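Local structure of putative aldehyde dehydrogenase (Burkholderia cenocepacia, 4YWE) at residues V283-G286 against G287-C290; I421-D425 against G426-M430. The protein probably oxidises aldehydes with NAD or NADP as electron acceptor, as other members of the aldehyde dehydrogenase family do, and also binds metal ions. One frame throughout, in Å; residues are numbered along the deposited sequence.

Contact 1: V283-G286 against G287-C290; sequences VQNG and GQTC
Three successive residues with positive phi, N285, G286 and G287, turn the chain in a left-handed coil, closed by G287 N to Q284 O (3.0 Å) and Q288 N to N285 O (2.9 Å), after which Q288 forms the centre of an inverse gamma turn. The sequence GGQTC fits the cysteine signature of aldehyde dehydrogenases, where the cysteine is the catalytic nucleophile; C290 probably takes that role. The case illustrates how a tight loop can be fastened by its own amides. The N285 side chain (chi1 -158°, CG beside its own carbonyl carbon) runs along the outside of the turn, and ND2 donates to Q288 O at 2.8 Å from above the carbonyl plane. The same carbonyl oxygen accepts from N158 ND2, so two side-chain amides grip it. The extended Q288 chain passes alongside N285 O, with Q288 CB 3.2 Å from N285 O and Q288 NE2 adding a weak bond to it at 3.3 Å, while OE1 accepts from the backbone N of I332. T289 OG1, hydrogen-bonded to Y159 OH, lies 3.7 Å from Q284 O; a single water bridges these two oxygens, donating to Q284 O at 2.7 Å.

Contact 2: I421-D425 against G426-M430; sequences IWTRD and GARQM
The guanidinium of R428 has D425 CB over one face, 4.1 Å above the plane and displaced toward the rim, while T423 OG1 lies at its edge, near the plane and 3.2 Å from NH1. A bend at chi3 (-70°) brings the group edge-on beside the T423 hydroxyl, with R428 CD 3.5 Å from T423 OG1. Although the D425 carboxylate plane is only 31° from that of the guanidinium, the two do not pair: R428 NE forms its salt bridge with E403, and T423 OG1 bonds to D268 OD1. The other flat group, the amide at the end of the extended Q429 chain, donates NE2 to T423 O at 2.8 Å, with the acceptor in the amide plane; NE2 also donates to a water that bonds weakly to R424 O. Alongside, T423 CG2 packs against Q429 CG at 3.7 Å.

The D425 carboxylate caps the helix instead of pairing with the guanidinium. Its OD1 accepts R428 N at 2.7 Å, through the anti lone pair and at 157°, and D425 O takes Q429 N at 3.1 Å. One residue thus supplies acceptors for two amides of the first helical turn. Just upstream, T423 OG1 accepts D425 N, an ST turn that leads the chain into the cap. Backbone bonds from R424 and G426 to the second subunit place this junction at an interface. Here an Asp N-cap, preceded by an ST turn, starts the helix of the beta-alpha-beta unit formed by strand 418-422, helix 426-435 and strand 440-443.

How the contacts relate
Both contacts are turns in connections between helices and strands of the same mixed sheet, yet they differ in setting. Contact 1 joins helix 271-283 to strand 293-299, whereas contact 2 joins strand 418-422 to its following helix; strand 261-265 lies between those two strands in the sheet. Their centres are 26 Å apart and their nearest atoms about 12 Å, without touching. Helix 271-283 links them indirectly, since W422 of contact 2 packs on A274, V277 and L278, while V283 opens contact 1. Contact 1 carries the presumed nucleophile, and the Q288 side chain lies about 10 Å from the bound calcium ion. Contact 2 is remote from the annotated sites and instead meets neighbouring subunits.

Contact 1: V283-G286 against G287-C290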
loop_
_atom_site.group_PDB
_atom_site.type_symbol
_atom_site.label_atom_id
_atom_site.label_comp_id
_atom_site.label_asym_id
_atom_site.label_seq_id
_atom_site.Cartn_x
_atom_site.Cartn_y
_atom_site.Cartn_z
ATOM N N VAL A 283 4.518 -36.450 7.362
ATOM C CA VAL A 283 3.845 -37.328 8.314
ATOM C C VAL A 283 2.562 -36.673 8.825
ATOM O O VAL A 283 1.577 -37.358 9.111
ATOM C CB VAL A 283 4.792 -37.710 9.475
ATOM C CG1 VAL A 283 4.027 -38.329 10.637
ATOM C CG2 VAL A 283 5.864 -38.669 8.981
ATOM N N GLN A 284 2.575 -35.345 8.915
ATOM C CA GLN A 284 1.417 -34.579 9.378
ATOM C C GLN A 284 0.158 -34.908 8.582
ATOM O O GLN A 284 0.167 -34.879 7.350
ATOM C CB GLN A 284 1.701 -33.078 9.293
ATOM C CG GLN A 284 0.546 -32.193 9.732
ATOM C CD GLN A 284 0.830 -30.717 9.520
ATOM O OE1 GLN A 284 1.865 -30.345 8.968
ATOM N NE2 GLN A 284 -0.092 -29.867 9.960
ATOM N N ASN A 285 -0.914 -35.226 9.305
ATOM C CA ASN A 285 -2.207 -35.577 8.718
ATOM C C ASN A 285 -2.084 -36.742 7.736
ATOM O O ASN A 285 -2.798 -36.797 6.738
ATOM C CB ASN A 285 -2.827 -34.363 8.019
ATOM C CG ASN A 285 -4.332 -34.484 7.860
ATOM O OD1 ASN A 285 -5.015 -35.050 8.713
ATOM N ND2 ASN A 285 -4.856 -33.954 6.760
ATOM N N GLY A 286 -1.176 -37.668 8.028
ATOM C CA GLY A 286 -0.961 -38.825 7.177
ATOM C C GLY A 286 -0.579 -38.481 5.749
ATOM O O GLY A 286 -0.896 -39.219 4.817
ATOM N N GLY A 287 0.097 -37.350 5.576
ATOM C CA GLY A 287 0.498 -36.896 4.257
ATOM C C GLY A 287 -0.656 -36.366 3.426
ATOM O O GLY A 287 -0.485 -36.019 2.258
ATOM N N GLN A 288 -1.836 -36.304 4.035
ATOM C CA GLN A 288 -3.027 -35.806 3.362
ATOM C C GLN A 288 -3.081 -34.285 3.464
ATOM O O GLN A 288 -3.972 -33.717 4.097
ATOM C CB GLN A 288 -4.284 -36.444 3.958
ATOM C CG GLN A 288 -4.305 -37.964 3.829
ATOM C CD GLN A 288 -5.476 -38.602 4.548
ATOM O OE1 GLN A 288 -6.236 -39.373 3.959
ATOM N NE2 GLN A 288 -5.622 -38.296 5.834
ATOM N N THR A 289 -2.102 -33.643 2.835
ATOM C CA THR A 289 -1.966 -32.193 2.846
ATOM C C THR A 289 -1.508 -31.733 1.466
ATOM O O THR A 289 -0.588 -32.314 0.893
ATOM C CB THR A 289 -0.956 -31.727 3.913
ATOM O OG1 THR A 289 -1.337 -32.240 5.197
ATOM C CG2 THR A 289 -0.890 -30.208 3.971
ATOM N N CYS A 290 -2.157 -30.702 0.933
ATOM C CA CYS A 290 -1.823 -30.185 -0.392
ATOM C C CYS A 290 -0.351 -29.787 -0.499
ATOM O O CYS A 290 0.301 -30.055 -1.509
ATOM C CB CYS A 290 -2.707 -28.982 -0.736
ATOM S SG CYS A 290 -4.459 -29.371 -0.965
HETATM O O HOH W 1 1.342 -33.581 5.335
#

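Contact 2: I421-D425 against G426-M430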
loop_
_atom_site.group_PDB
_atom_site.type_symbol
_atom_site.label_atom_id
_atom_site.label_comp_id
_atom_site.label_asym_id
_atom_site.label_seq_id
_atom_site.Cartn_x
_atom_site.Cartn_y
_atom_site.Cartn_z
ATOM N N ILE A 421 13.788 -24.799 1.427
ATOM C CA ILE A 421 15.215 -24.703 1.139
ATOM C C ILE A 421 16.032 -24.891 2.411
ATOM O O ILE A 421 15.854 -24.158 3.383
ATOM C CB ILE A 421 15.563 -23.355 0.482
ATOM C CG1 ILE A 421 14.831 -23.198 -0.852
ATOM C CG2 ILE A 421 17.066 -23.234 0.286
ATOM C CD1 ILE A 421 15.042 -21.844 -1.503
ATOM N N TRP A 422 16.931 -25.870 2.403
ATOM C CA TRP A 422 17.794 -26.108 3.554
ATOM C C TRP A 422 19.266 -25.945 3.181
ATOM O O TRP A 422 19.855 -26.815 2.540
ATOM C CB TRP A 422 17.543 -27.501 4.135
ATOM C CG TRP A 422 16.147 -27.685 4.647
ATOM C CD1 TRP A 422 15.068 -28.136 3.944
ATOM C CD2 TRP A 422 15.674 -27.412 5.971
ATOM N NE1 TRP A 422 13.955 -28.166 4.748
ATOM C CE2 TRP A 422 14.302 -27.726 6.002
ATOM C CE3 TRP A 422 16.280 -26.934 7.139
ATOM C CZ2 TRP A 422 13.524 -27.578 7.146
ATOM C CZ3 TRP A 422 15.506 -26.789 8.278
ATOM C CH2 TRP A 422 14.144 -27.110 8.273
ATOM N N THR A 423 19.843 -24.819 3.588
ATOM C CA THR A 423 21.249 -24.518 3.338
ATOM C C THR A 423 21.694 -23.344 4.206
ATOM O O THR A 423 20.871 -22.529 4.625
ATOM C CB THR A 423 21.510 -24.183 1.854
ATOM O OG1 THR A 423 22.889 -23.842 1.673
ATOM C CG2 THR A 423 20.646 -23.015 1.411
ATOM N N ARG A 424 22.992 -23.262 4.479
ATOM C CA ARG A 424 23.525 -22.175 5.297
ATOM C C ARG A 424 23.914 -20.965 4.455
ATOM O O ARG A 424 23.993 -19.848 4.963
ATOM C CB ARG A 424 24.735 -22.651 6.106
ATOM C CG ARG A 424 24.381 -23.407 7.375
ATOM C CD ARG A 424 25.633 -23.853 8.114
ATOM N NE ARG A 424 25.320 -24.630 9.309
ATOM C CZ ARG A 424 25.281 -25.958 9.349
ATOM N NH1 ARG A 424 25.538 -26.664 8.256
ATOM N NH2 ARG A 424 24.988 -26.580 10.482
ATOM N N ASP A 425 24.157 -21.190 3.167
ATOM C CA ASP A 425 24.580 -20.115 2.276
ATOM C C ASP A 425 23.443 -19.134 2.011
ATOM O O ASP A 425 22.441 -19.485 1.389
ATOM C CB ASP A 425 25.097 -20.684 0.954
ATOM C CG ASP A 425 25.814 -19.645 0.116
ATOM O OD1 ASP A 425 25.131 -18.856 -0.571
ATOM O OD2 ASP A 425 27.062 -19.616 0.144
ATOM N N GLY A 426 23.608 -17.902 2.482
ATOM C CA GLY A 426 22.587 -16.880 2.337
ATOM C C GLY A 426 22.278 -16.482 0.909
ATOM O O GLY A 426 21.112 -16.323 0.540
ATOM N N ALA A 427 23.324 -16.312 0.107
ATOM C CA ALA A 427 23.158 -15.946 -1.293
ATOM C C ALA A 427 22.374 -17.029 -2.020
ATOM O O ALA A 427 21.466 -16.735 -2.795
ATOM C CB ALA A 427 24.508 -15.726 -1.955
ATOM N N ARG A 428 22.726 -18.280 -1.744
ATOM C CA ARG A 428 22.061 -19.430 -2.345
ATOM C C ARG A 428 20.580 -19.482 -1.977
ATOM O O ARG A 428 19.739 -19.814 -2.813
ATOM C CB ARG A 428 22.758 -20.723 -1.917
ATOM C CG ARG A 428 22.059 -21.994 -2.366
ATOM C CD ARG A 428 22.765 -23.215 -1.811
ATOM N NE ARG A 428 24.062 -23.424 -2.445
ATOM C CZ ARG A 428 25.044 -24.144 -1.913
ATOM N NH1 ARG A 428 24.882 -24.715 -0.728
ATOM N NH2 ARG A 428 26.191 -24.284 -2.564
ATOM N N GLN A 429 20.269 -19.147 -0.728
ATOM C CA GLN A 429 18.890 -19.144 -0.246
ATOM C C GLN A 429 17.989 -18.254 -1.096
ATOM O O GLN A 429 16.966 -18.704 -1.614
ATOM C CB GLN A 429 18.836 -18.684 1.214
ATOM C CG GLN A 429 19.447 -19.658 2.204
ATOM C CD GLN A 429 19.733 -19.019 3.550
ATOM O OE1 GLN A 429 19.384 -17.861 3.788
ATOM N NE2 GLN A 429 20.372 -19.770 4.438
ATOM N N MET A 430 18.376 -16.991 -1.235
ATOM C CA MET A 430 17.572 -16.022 -1.968
ATOM C C MET A 430 17.587 -16.289 -3.469
ATOM O O MET A 430 16.582 -16.088 -4.151
ATOM C CB MET A 430 18.063 -14.601 -1.685
ATOM C CG MET A 430 17.954 -14.200 -0.224
ATOM S SD MET A 430 16.309 -14.516 0.441
ATOM C CE MET A 430 15.308 -13.461 -0.605
HETATM O O HOH W 2 21.467 -19.866 7.094
#